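PDB 6TH0: acyl-CoA N-acyltransferases (NAT) superfamily protein from Arabidopsis thaliana, which probably catalyses transfer of the acetyl group from acetyl-CoA to N-terminal methionines of transmembrane proteins and to protein lysines, as a GNAT-family acetyltransferase of the NAA60 type. Local coordinates for residues 91-97 / 129-135; 45-49 / 118-122; 78-82 / 155-159; 16-20 / 36-40. All blocks are in the same frame, centred on the assembly; numbering follows the deposited sequence.

Contact 1: residues 91-97 / 129-135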
# COMPACT_ATOMS: atom_id res chain seq x y z
N GLU A 91 -13.17 -18.92 -3.82
CA GLU A 91 -13.47 -17.50 -3.65
C GLU A 91 -12.27 -16.63 -4.02
O GLU A 91 -12.41 -15.65 -4.76
CB GLU A 91 -13.92 -17.23 -2.22
CG GLU A 91 -14.65 -15.93 -2.05
CD GLU A 91 -14.77 -15.53 -0.60
OE1 GLU A 91 -15.20 -16.37 0.24
OE2 GLU A 91 -14.42 -14.37 -0.29
N GLY A 92 -11.10 -16.95 -3.49
CA GLY A 92 -9.94 -16.14 -3.77
C GLY A 92 -9.79 -14.95 -2.83
O GLY A 92 -10.64 -14.67 -1.98
N THR A 93 -8.65 -14.29 -2.95
CA THR A 93 -8.29 -13.15 -2.12
C THR A 93 -7.90 -11.95 -2.97
O THR A 93 -7.77 -12.02 -4.19
CB THR A 93 -7.12 -13.50 -1.20
OG1 THR A 93 -6.05 -14.03 -2.00
CG2 THR A 93 -7.55 -14.51 -0.11
N LEU A 94 -7.69 -10.85 -2.27
CA LEU A 94 -7.23 -9.60 -2.82
C LEU A 94 -6.19 -9.04 -1.87
O LEU A 94 -6.22 -9.33 -0.67
CB LEU A 94 -8.37 -8.60 -2.99
CG LEU A 94 -9.41 -8.93 -4.04
CD1 LEU A 94 -10.67 -8.13 -3.81
CD2 LEU A 94 -8.82 -8.64 -5.41
N VAL A 95 -5.24 -8.27 -2.42
CA VAL A 95 -4.30 -7.49 -1.61
C VAL A 95 -4.78 -6.05 -1.61
O VAL A 95 -5.05 -5.48 -2.67
CB VAL A 95 -2.87 -7.61 -2.15
CG1 VAL A 95 -1.91 -6.77 -1.31
CG2 VAL A 95 -2.43 -9.08 -2.15
N TYR A 96 -4.92 -5.47 -0.41
CA TYR A 96 -5.36 -4.09 -0.23
C TYR A 96 -4.19 -3.24 0.27
O TYR A 96 -3.73 -3.43 1.40
CB TYR A 96 -6.53 -4.03 0.78
CG TYR A 96 -7.10 -2.65 1.01
CD1 TYR A 96 -7.93 -2.05 0.07
CD2 TYR A 96 -6.82 -1.95 2.18
CE1 TYR A 96 -8.46 -0.78 0.27
CE2 TYR A 96 -7.33 -0.68 2.40
CZ TYR A 96 -8.15 -0.10 1.45
OH TYR A 96 -8.66 1.16 1.68
N ILE A 97 -3.75 -2.28 -0.54
CA ILE A 97 -2.68 -1.40 -0.07
C ILE A 97 -3.27 -0.42 0.93
O ILE A 97 -4.28 0.25 0.65
CB ILE A 97 -2.02 -0.66 -1.24
CG1 ILE A 97 -1.18 -1.63 -2.08
CG2 ILE A 97 -1.16 0.52 -0.69
CD1 ILE A 97 -0.79 -1.07 -3.43
N CYS A 129 -5.15 -15.31 -5.67
CA CYS A 129 -5.15 -13.87 -5.43
C CYS A 129 -5.51 -13.13 -6.71
O CYS A 129 -4.80 -13.23 -7.72
CB CYS A 129 -3.80 -13.41 -4.90
SG CYS A 129 -3.79 -11.66 -4.46
N ARG A 130 -6.57 -12.33 -6.66
CA ARG A 130 -7.16 -11.77 -7.87
C ARG A 130 -6.59 -10.42 -8.25
O ARG A 130 -6.86 -9.95 -9.38
CB ARG A 130 -8.68 -11.65 -7.71
CG ARG A 130 -9.37 -12.99 -7.40
CD ARG A 130 -10.87 -12.82 -7.21
NE ARG A 130 -11.56 -14.09 -7.02
CZ ARG A 130 -12.04 -14.84 -8.01
NH1 ARG A 130 -11.89 -14.45 -9.28
NH2 ARG A 130 -12.66 -15.99 -7.75
N GLY A 131 -5.81 -9.81 -7.39
CA GLY A 131 -5.24 -8.52 -7.73
C GLY A 131 -5.06 -7.66 -6.50
O GLY A 131 -5.03 -8.15 -5.37
N VAL A 132 -4.93 -6.36 -6.76
CA VAL A 132 -4.60 -5.34 -5.76
C VAL A 132 -5.62 -4.22 -5.87
O VAL A 132 -6.01 -3.84 -6.97
CB VAL A 132 -3.17 -4.79 -5.98
CG1 VAL A 132 -2.78 -3.77 -4.89
CG2 VAL A 132 -2.16 -5.94 -6.09
N TYR A 133 -6.06 -3.69 -4.73
CA TYR A 133 -6.90 -2.49 -4.72
C TYR A 133 -6.52 -1.61 -3.54
O TYR A 133 -5.76 -2.00 -2.65
CB TYR A 133 -8.41 -2.82 -4.74
CG TYR A 133 -9.06 -3.32 -3.45
CD1 TYR A 133 -8.78 -4.59 -2.94
CD2 TYR A 133 -10.01 -2.54 -2.79
CE1 TYR A 133 -9.40 -5.04 -1.76
CE2 TYR A 133 -10.64 -2.99 -1.63
CZ TYR A 133 -10.34 -4.24 -1.12
OH TYR A 133 -10.98 -4.68 0.04
N LEU A 134 -7.01 -0.37 -3.58
CA LEU A 134 -6.68 0.62 -2.57
C LEU A 134 -7.59 1.83 -2.79
O LEU A 134 -8.31 1.92 -3.79
CB LEU A 134 -5.21 1.02 -2.65
CG LEU A 134 -4.89 1.79 -3.94
CD1 LEU A 134 -3.76 2.74 -3.67
CD2 LEU A 134 -4.56 0.88 -5.14
N HIS A 135 -7.51 2.76 -1.86
CA HIS A 135 -8.19 4.03 -1.96
C HIS A 135 -7.16 5.14 -1.90
O HIS A 135 -6.20 5.07 -1.13
CB HIS A 135 -9.23 4.21 -0.84
CG HIS A 135 -10.36 3.24 -0.91
ND1 HIS A 135 -10.33 2.01 -0.30
CD2 HIS A 135 -11.57 3.33 -1.51
CE1 HIS A 135 -11.48 1.38 -0.52
NE2 HIS A 135 -12.25 2.16 -1.26
O HOH W 1 -6.05 2.43 0.63

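Contact 2: residues 45-49 / 118-122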
# COMPACT_ATOMS: atom_id res chain seq x y z
N ILE A 45 -0.78 -8.62 7.51
CA ILE A 45 -0.29 -7.43 6.83
C ILE A 45 1.05 -7.79 6.22
O ILE A 45 1.92 -8.35 6.90
CB ILE A 45 -0.14 -6.22 7.77
CG1 ILE A 45 -1.51 -5.71 8.22
CG2 ILE A 45 0.72 -5.09 7.11
CD1 ILE A 45 -1.43 -4.43 9.02
N VAL A 46 1.18 -7.53 4.93
CA VAL A 46 2.44 -7.69 4.23
C VAL A 46 3.00 -6.30 4.02
O VAL A 46 2.25 -5.32 3.88
CB VAL A 46 2.31 -8.47 2.90
CG1 VAL A 46 2.01 -9.94 3.17
CG2 VAL A 46 1.22 -7.86 2.02
N SER A 47 4.32 -6.20 4.02
CA SER A 47 4.85 -4.86 3.83
C SER A 47 6.30 -4.91 3.37
O SER A 47 6.99 -5.92 3.50
CB SER A 47 4.73 -4.06 5.13
OG SER A 47 5.45 -4.73 6.15
N TRP A 48 6.73 -3.78 2.81
CA TRP A 48 8.06 -3.64 2.25
C TRP A 48 8.65 -2.31 2.67
O TRP A 48 7.94 -1.30 2.73
CB TRP A 48 8.03 -3.75 0.73
CG TRP A 48 7.78 -5.13 0.24
CD1 TRP A 48 8.72 -6.05 -0.11
CD2 TRP A 48 6.51 -5.77 0.06
NE1 TRP A 48 8.12 -7.22 -0.50
CE2 TRP A 48 6.76 -7.07 -0.41
CE3 TRP A 48 5.18 -5.37 0.25
CZ2 TRP A 48 5.73 -7.98 -0.70
CZ3 TRP A 48 4.16 -6.26 -0.05
CH2 TRP A 48 4.45 -7.56 -0.51
N ALA A 49 9.93 -2.32 2.97
CA ALA A 49 10.68 -1.11 3.26
C ALA A 49 11.64 -0.86 2.10
O ALA A 49 12.13 -1.79 1.47
CB ALA A 49 11.45 -1.23 4.57
N GLU A 118 6.35 -4.21 -5.94
CA GLU A 118 6.52 -5.31 -4.99
C GLU A 118 5.18 -5.90 -4.58
O GLU A 118 5.04 -7.12 -4.48
CB GLU A 118 7.29 -4.83 -3.76
CG GLU A 118 8.73 -4.42 -4.03
CD GLU A 118 9.58 -5.57 -4.52
OE1 GLU A 118 9.26 -6.72 -4.18
OE2 GLU A 118 10.56 -5.33 -5.26
N VAL A 119 4.18 -5.05 -4.35
CA VAL A 119 2.88 -5.55 -3.93
C VAL A 119 2.21 -6.33 -5.06
O VAL A 119 1.64 -7.40 -4.83
CB VAL A 119 1.99 -4.38 -3.46
CG1 VAL A 119 0.63 -4.91 -3.04
CG2 VAL A 119 2.67 -3.61 -2.29
N VAL A 120 2.28 -5.81 -6.29
CA VAL A 120 1.68 -6.51 -7.42
C VAL A 120 2.39 -7.83 -7.67
O VAL A 120 1.75 -8.87 -7.91
CB VAL A 120 1.72 -5.61 -8.67
CG1 VAL A 120 1.20 -6.36 -9.90
CG2 VAL A 120 0.96 -4.32 -8.43
N LYS A 121 3.72 -7.82 -7.62
CA LYS A 121 4.48 -9.05 -7.79
C LYS A 121 4.15 -10.06 -6.69
O LYS A 121 4.12 -11.27 -6.94
CB LYS A 121 5.98 -8.71 -7.82
CG LYS A 121 6.46 -8.29 -9.20
CD LYS A 121 7.88 -7.70 -9.21
CE LYS A 121 8.89 -8.48 -8.41
NZ LYS A 121 10.01 -7.55 -8.01
N TYR A 122 3.91 -9.57 -5.48
CA TYR A 122 3.50 -10.45 -4.39
C TYR A 122 2.14 -11.07 -4.68
O TYR A 122 1.96 -12.29 -4.56
CB TYR A 122 3.48 -9.70 -3.06
CG TYR A 122 3.03 -10.56 -1.90
CD1 TYR A 122 3.89 -11.47 -1.31
CD2 TYR A 122 1.73 -10.48 -1.41
CE1 TYR A 122 3.49 -12.28 -0.26
CE2 TYR A 122 1.31 -11.29 -0.35
CZ TYR A 122 2.20 -12.18 0.21
OH TYR A 122 1.81 -12.98 1.26

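Contact 3: residues 78-82 / 155-159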
# COMPACT_ATOMS: atom_id res chain seq x y z
N GLU A 78 -15.07 -4.69 -0.89
CA GLU A 78 -16.05 -3.81 -1.51
C GLU A 78 -16.06 -3.89 -3.03
O GLU A 78 -16.97 -3.32 -3.64
CB GLU A 78 -15.78 -2.37 -1.09
CG GLU A 78 -14.53 -1.79 -1.69
CD GLU A 78 -14.08 -0.52 -1.01
OE1 GLU A 78 -13.65 -0.60 0.17
OE2 GLU A 78 -14.16 0.56 -1.64
N ILE A 79 -15.10 -4.56 -3.65
CA ILE A 79 -15.07 -4.67 -5.11
C ILE A 79 -15.51 -6.05 -5.56
O ILE A 79 -15.30 -6.43 -6.71
CB ILE A 79 -13.69 -4.32 -5.68
CG1 ILE A 79 -12.64 -5.29 -5.16
CG2 ILE A 79 -13.33 -2.88 -5.37
CD1 ILE A 79 -11.28 -5.06 -5.74
N SER A 80 -16.14 -6.82 -4.67
CA SER A 80 -16.64 -8.13 -5.05
C SER A 80 -17.61 -8.01 -6.22
O SER A 80 -17.74 -8.95 -7.01
CB SER A 80 -17.31 -8.81 -3.86
OG SER A 80 -17.65 -10.14 -4.17
N ASP A 81 -18.31 -6.88 -6.33
CA ASP A 81 -19.25 -6.68 -7.43
C ASP A 81 -18.54 -6.60 -8.77
O ASP A 81 -19.19 -6.73 -9.81
CB ASP A 81 -20.07 -5.41 -7.22
CG ASP A 81 -19.21 -4.16 -7.17
OD1 ASP A 81 -18.25 -4.10 -6.37
OD2 ASP A 81 -19.48 -3.22 -7.95
N LEU A 82 -17.23 -6.37 -8.78
CA LEU A 82 -16.50 -6.18 -10.03
C LEU A 82 -15.89 -7.47 -10.56
O LEU A 82 -15.36 -7.47 -11.68
CB LEU A 82 -15.38 -5.15 -9.82
CG LEU A 82 -15.73 -3.76 -9.31
CD1 LEU A 82 -14.45 -2.98 -9.15
CD2 LEU A 82 -16.69 -3.05 -10.26
N VAL A 155 -11.86 3.36 -10.45
CA VAL A 155 -13.20 2.79 -10.57
C VAL A 155 -14.31 3.79 -10.26
O VAL A 155 -15.22 3.99 -11.07
CB VAL A 155 -13.34 1.56 -9.66
CG1 VAL A 155 -14.75 0.99 -9.73
CG2 VAL A 155 -12.29 0.53 -10.01
N ARG A 156 -14.26 4.41 -9.08
CA ARG A 156 -15.37 5.25 -8.64
C ARG A 156 -14.91 6.11 -7.47
O ARG A 156 -13.89 5.85 -6.84
CB ARG A 156 -16.58 4.40 -8.24
CG ARG A 156 -16.30 3.34 -7.17
CD ARG A 156 -17.37 2.25 -7.29
NE ARG A 156 -17.02 1.08 -6.49
CZ ARG A 156 -17.49 -0.15 -6.73
NH1 ARG A 156 -18.31 -0.36 -7.75
NH2 ARG A 156 -17.13 -1.15 -5.94
N ARG A 157 -15.71 7.13 -7.18
CA ARG A 157 -15.45 8.05 -6.08
C ARG A 157 -16.31 7.69 -4.87
O ARG A 157 -17.52 7.47 -5.01
CB ARG A 157 -15.76 9.49 -6.51
CG ARG A 157 -15.37 10.55 -5.49
CD ARG A 157 -15.78 11.92 -5.98
NE ARG A 157 -15.25 12.96 -5.11
CZ ARG A 157 -14.17 13.67 -5.39
NH1 ARG A 157 -13.76 14.60 -4.55
NH2 ARG A 157 -13.49 13.45 -6.51
N LEU A 158 -15.68 7.60 -3.70
CA LEU A 158 -16.38 7.35 -2.44
C LEU A 158 -16.41 8.64 -1.63
O LEU A 158 -15.36 9.18 -1.28
CB LEU A 158 -15.69 6.24 -1.64
CG LEU A 158 -15.85 4.85 -2.26
CD1 LEU A 158 -15.10 4.73 -3.58
CD2 LEU A 158 -15.44 3.75 -1.30
N HIS A 159 -17.61 9.10 -1.28
CA HIS A 159 -17.74 10.37 -0.59
C HIS A 159 -17.52 10.22 0.92
O HIS A 159 -17.99 9.27 1.55
CB HIS A 159 -19.12 10.96 -0.88
CG HIS A 159 -19.37 11.15 -2.34
ND1 HIS A 159 -18.94 12.28 -3.02
CD2 HIS A 159 -19.97 10.36 -3.26
CE1 HIS A 159 -19.28 12.17 -4.29
NE2 HIS A 159 -19.90 11.02 -4.46
O HOH W 2 -16.35 0.76 -3.72

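Contact 4: residues 16-20 / 36-40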
# COMPACT_ATOMS: atom_id res chain seq x y z
N LEU A 16 10.05 -0.42 13.92
CA LEU A 16 8.82 0.07 14.54
C LEU A 16 8.84 1.59 14.76
O LEU A 16 7.93 2.30 14.32
CB LEU A 16 8.57 -0.65 15.86
CG LEU A 16 7.31 -0.18 16.58
CD1 LEU A 16 6.08 -0.48 15.75
CD2 LEU A 16 7.20 -0.81 17.95
N GLU A 17 9.85 2.09 15.47
CA GLU A 17 9.92 3.52 15.79
C GLU A 17 9.93 4.36 14.52
O GLU A 17 9.14 5.31 14.38
CB GLU A 17 11.16 3.83 16.63
CG GLU A 17 11.14 5.20 17.27
CD GLU A 17 12.48 5.58 17.88
OE1 GLU A 17 13.23 4.66 18.28
OE2 GLU A 17 12.78 6.79 17.94
N ARG A 18 10.81 4.04 13.58
CA ARG A 18 10.89 4.81 12.34
C ARG A 18 9.59 4.73 11.56
O ARG A 18 9.10 5.74 11.04
CB ARG A 18 12.07 4.33 11.50
CG ARG A 18 12.09 4.87 10.07
CD ARG A 18 12.42 6.36 10.04
NE ARG A 18 12.83 6.75 8.69
CZ ARG A 18 13.01 8.00 8.30
NH1 ARG A 18 12.83 9.00 9.15
NH2 ARG A 18 13.39 8.26 7.05
N LEU A 19 8.99 3.54 11.48
CA LEU A 19 7.75 3.37 10.74
C LEU A 19 6.64 4.24 11.31
O LEU A 19 5.92 4.91 10.55
CB LEU A 19 7.32 1.89 10.76
CG LEU A 19 6.17 1.51 9.82
CD1 LEU A 19 6.52 1.65 8.33
CD2 LEU A 19 5.65 0.10 10.16
N GLU A 20 6.49 4.24 12.63
CA GLU A 20 5.44 5.06 13.23
C GLU A 20 5.71 6.52 12.96
O GLU A 20 4.80 7.27 12.58
CB GLU A 20 5.35 4.84 14.73
CG GLU A 20 4.72 3.53 15.19
CD GLU A 20 4.66 3.45 16.70
OE1 GLU A 20 5.73 3.60 17.35
OE2 GLU A 20 3.56 3.26 17.25
N PHE A 36 0.76 -0.39 13.92
CA PHE A 36 2.16 -0.55 13.57
C PHE A 36 2.75 -1.82 14.16
O PHE A 36 3.69 -2.38 13.57
CB PHE A 36 2.92 0.70 13.96
CG PHE A 36 2.45 1.90 13.19
CD1 PHE A 36 2.83 2.08 11.87
CD2 PHE A 36 1.58 2.81 13.77
CE1 PHE A 36 2.38 3.15 11.14
CE2 PHE A 36 1.13 3.90 13.05
CZ PHE A 36 1.53 4.06 11.73
N GLN A 37 2.25 -2.28 15.31
CA GLN A 37 2.64 -3.59 15.81
C GLN A 37 2.21 -4.68 14.84
O GLN A 37 2.95 -5.64 14.59
CB GLN A 37 2.02 -3.85 17.19
CG GLN A 37 2.66 -3.11 18.37
CD GLN A 37 4.09 -3.55 18.64
OE1 GLN A 37 4.47 -4.69 18.36
NE2 GLN A 37 4.88 -2.65 19.20
N ASN A 38 0.98 -4.57 14.33
CA ASN A 38 0.50 -5.52 13.33
C ASN A 38 1.42 -5.54 12.12
O ASN A 38 1.81 -6.61 11.64
CB ASN A 38 -0.93 -5.15 12.95
CG ASN A 38 -1.58 -6.13 11.97
OD1 ASN A 38 -1.01 -7.15 11.56
ND2 ASN A 38 -2.84 -5.84 11.66
N VAL A 39 1.82 -4.37 11.64
CA VAL A 39 2.65 -4.30 10.44
C VAL A 39 3.98 -5.02 10.67
O VAL A 39 4.35 -5.91 9.90
CB VAL A 39 2.89 -2.83 10.04
CG1 VAL A 39 3.94 -2.74 8.94
CG2 VAL A 39 1.60 -2.16 9.58
N VAL A 40 4.70 -4.67 11.74
CA VAL A 40 6.04 -5.21 11.93
C VAL A 40 6.01 -6.68 12.32
O VAL A 40 7.01 -7.39 12.14
CB VAL A 40 6.81 -4.38 12.98
CG1 VAL A 40 6.82 -2.90 12.55
CG2 VAL A 40 6.19 -4.58 14.38

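Contact 1: residues 91-97 / 129-135
Tyr96 and Tyr133 meet through different first torsions: CG of Tyr96 is anti to its backbone N (chi1 -178°), whereas CG of Tyr133 sits between N and the carbonyl carbon (chi1 75°), which leans its ring toward strand 93-97. The strands are the neighbouring parallel pair of the GNAT beta-alpha-beta unit whose helix is 111-123. Tyr96 turns an edge to the face of Tyr133, with ring planes at 60°; CD1 of Tyr96 comes 3.3 Å from CE2 of Tyr133, off-centre toward the rim. Farther out, Tyr96 OH and His135 ND1 share a 2.7 Å hydrogen bond that either could donate. His135 lines the acetyl-CoA pocket, stacks on Phe161 and bonds Glu78 through NE2. The register slips by one residue between Thr93 and Val95, a beta bulge in which Arg130 and Gly131 together stand opposite Leu94. Regular bonding resumes where Val95 N donates to Gly131 O at 3.0 Å. On the other face, Val95 CG2 packs on Cys129 SG, and Ile97 CD1 on Val132 CG1. From within the bulge, the Arg130 chain, extended from CG to NE, carries its guanidinium side-on to the carbonyl oxygen Glu91 O, which accepts from NE at 2.9 Å and from NH2 at 3.0 Å, both donors on one face of the carbonyl plane.

Contact 2: residues 45-49 / 118-122
Glu118 O accepts the helical hydrogen bond from Tyr122 N at 2.9 Å and, together with Val119 N, lies over one face of the Trp48 ring, so the indole is laid against the helix backbone as well as its side chains. On that same flat group, Glu118 CB stands 3.9 Å from the centroid of the five-membered ring, almost on the ring normal, a CH-pi contact. Bent at chi2, the Glu118 chain keeps OE1 near the indole nitrogen, 3.9 Å from Trp48 NE1, while Glu118 OE2 lies 3.6 Å from Lys121 NZ in a salt bridge within the helix; no hydrogen bond crosses between the segments. The six-membered half of Trp48 meets two other residues. Val119 CG2 touches Trp48 CZ3 at 3.8 Å, and Tyr122 CB packs 3.5 Å from Trp48 CH2. The edge of Trp48 also points at the face of the Tyr122 ring, an offset edge-to-face pair with planes at 67°. This is helix-on-sheet packing of the GNAT fold: segment 118-122 of helix 111-123, from the beta-alpha-beta unit, runs at 138° to segment 45-49 of strand 45-52, axes 9.7 Å apart. Because Tyr122 CG is anti to the backbone N (chi1 178°), its phenol swings along the strand from Trp48 toward Val46. There Val46 CG1 meets the hydroxyl end of the ring, 3.6 Å from Tyr122 OH. Trp48 and Val119 both also touch Val67 of the adjacent strand 63-73, while Val119 reaches Val95 and Ile97 of strand 93-102.

Contact 3: residues 78-82 / 155-159
Asp81 and Arg156 make the closely fitted part of this contact. The guanidinium meets the carboxylate end-on, one nitrogen to each oxygen: Arg156 NH2 to Asp81 OD1 at 3.2 Å and Arg156 NH1 to Asp81 OD2 at 3.1 Å. The N-H...O angles are 177° and 171°, both oxygens use their syn lone pairs, and the two planes are only 17° apart, so the salt bridge is bidentate and nearly coplanar. An Arg156 chain extended from CG to NE spans the gap, since the backbones are far apart; Ile79 and Val155, with CA atoms 9.4 Å apart, are the nearest pair. The rest is looser. Leu82 CD1 and Val155 CG1 touch tip to tip at 4.0 Å, and at the other end Leu158 CD2 comes 3.5 Å from Glu78 OE2. Between these, one water accepts from Arg156 NE at 2.9 Å and donates to Glu78 OE2 at 3.0 Å. In the fold, this ties the loop after strand 63-73 to the edge strand 153-164 of the GNAT sheet, which is hydrogen-bonded to its neighbour 167-177 at Leu173. Glu78 also bonds His135 of the acetyl-CoA pocket. Attachment of this loop to the edge strand thus probably rests more on charge and hydrogen bonds than on apolar packing, near the surface where Asp81 is exposed, and Arg156 offers both a salt bridge outward and a water-mediated link to Glu78 inward.

Contact 4: residues 16-20 / 36-40
Segments 16-20 and 36-40 are helical, their axes 10.2 Å apart with 125° between N-to-C directions, and they approach most closely at Leu16 with Val40 and at Glu20 with Phe36, CA atoms 6.5 Å apart in each pair. Phe36 fills much of the gap. With CG anti to the carbonyl carbon (chi1 -63°), its ring leans across to helix 16-20 and turns one face to Glu20. Glu20 CA stands over the ring centre, 4.1 Å from the centroid, in a CH-pi contact, while Glu20 CG presses closer to the ring root, 3.4 Å from Phe36 CG. The Glu20 carboxylate plane is 65° from the ring, and its chain runs extended past the ring rather than lying flat on it. Together the helices form the pair that follows the first strand in the GNAT fold and leads into strand 45-52. Leu19 works at the ring edge: Leu19 CD2 lies 3.8 Å from Phe36 CD1, near the ring plane, and the same methyl reaches Val39 CG1 at 3.5 Å and also packs on Val40 CG1. Leu16 divides its branches, CD1 against Phe36 CB and Val40 CG1, CD2 toward the amide of Gln37, where Leu16 CD2 and Gln37 NE2 make a close, nonbonded approach of 3.2 Å; Gln37 OE1 has a weak hydrogen bond to Asn41. No hydrogen bond joins the segments. Toward the sheet, Leu19 rests on Phe66 and Val39 on Thr68, both of strand 63-73, and His23 meets the Phe36 ring edge-to-face.

In the fold
From the N terminus, contact 4 closes first, a short loop joining helices 16-26 and 33-41 before strand 45-52 begins. Contact 2 opens on that strand, and its Ile45 and Ser47 pack on Val39 of contact 4. The loop of contact 2 ends on helix 111-123, after contact 1 has opened at residues 91-97, so contacts 1 and 2 cross; they share a core where Val119 meets Val95, Ile97 and Val132. Contact 3 opens at 78-82 and closes at 155-159, enclosing contact 1 and crossing contact 2. It touches contact 1 through Glu78 and His135. Together they link the N-terminal helices, the central sheet and its far edge strand.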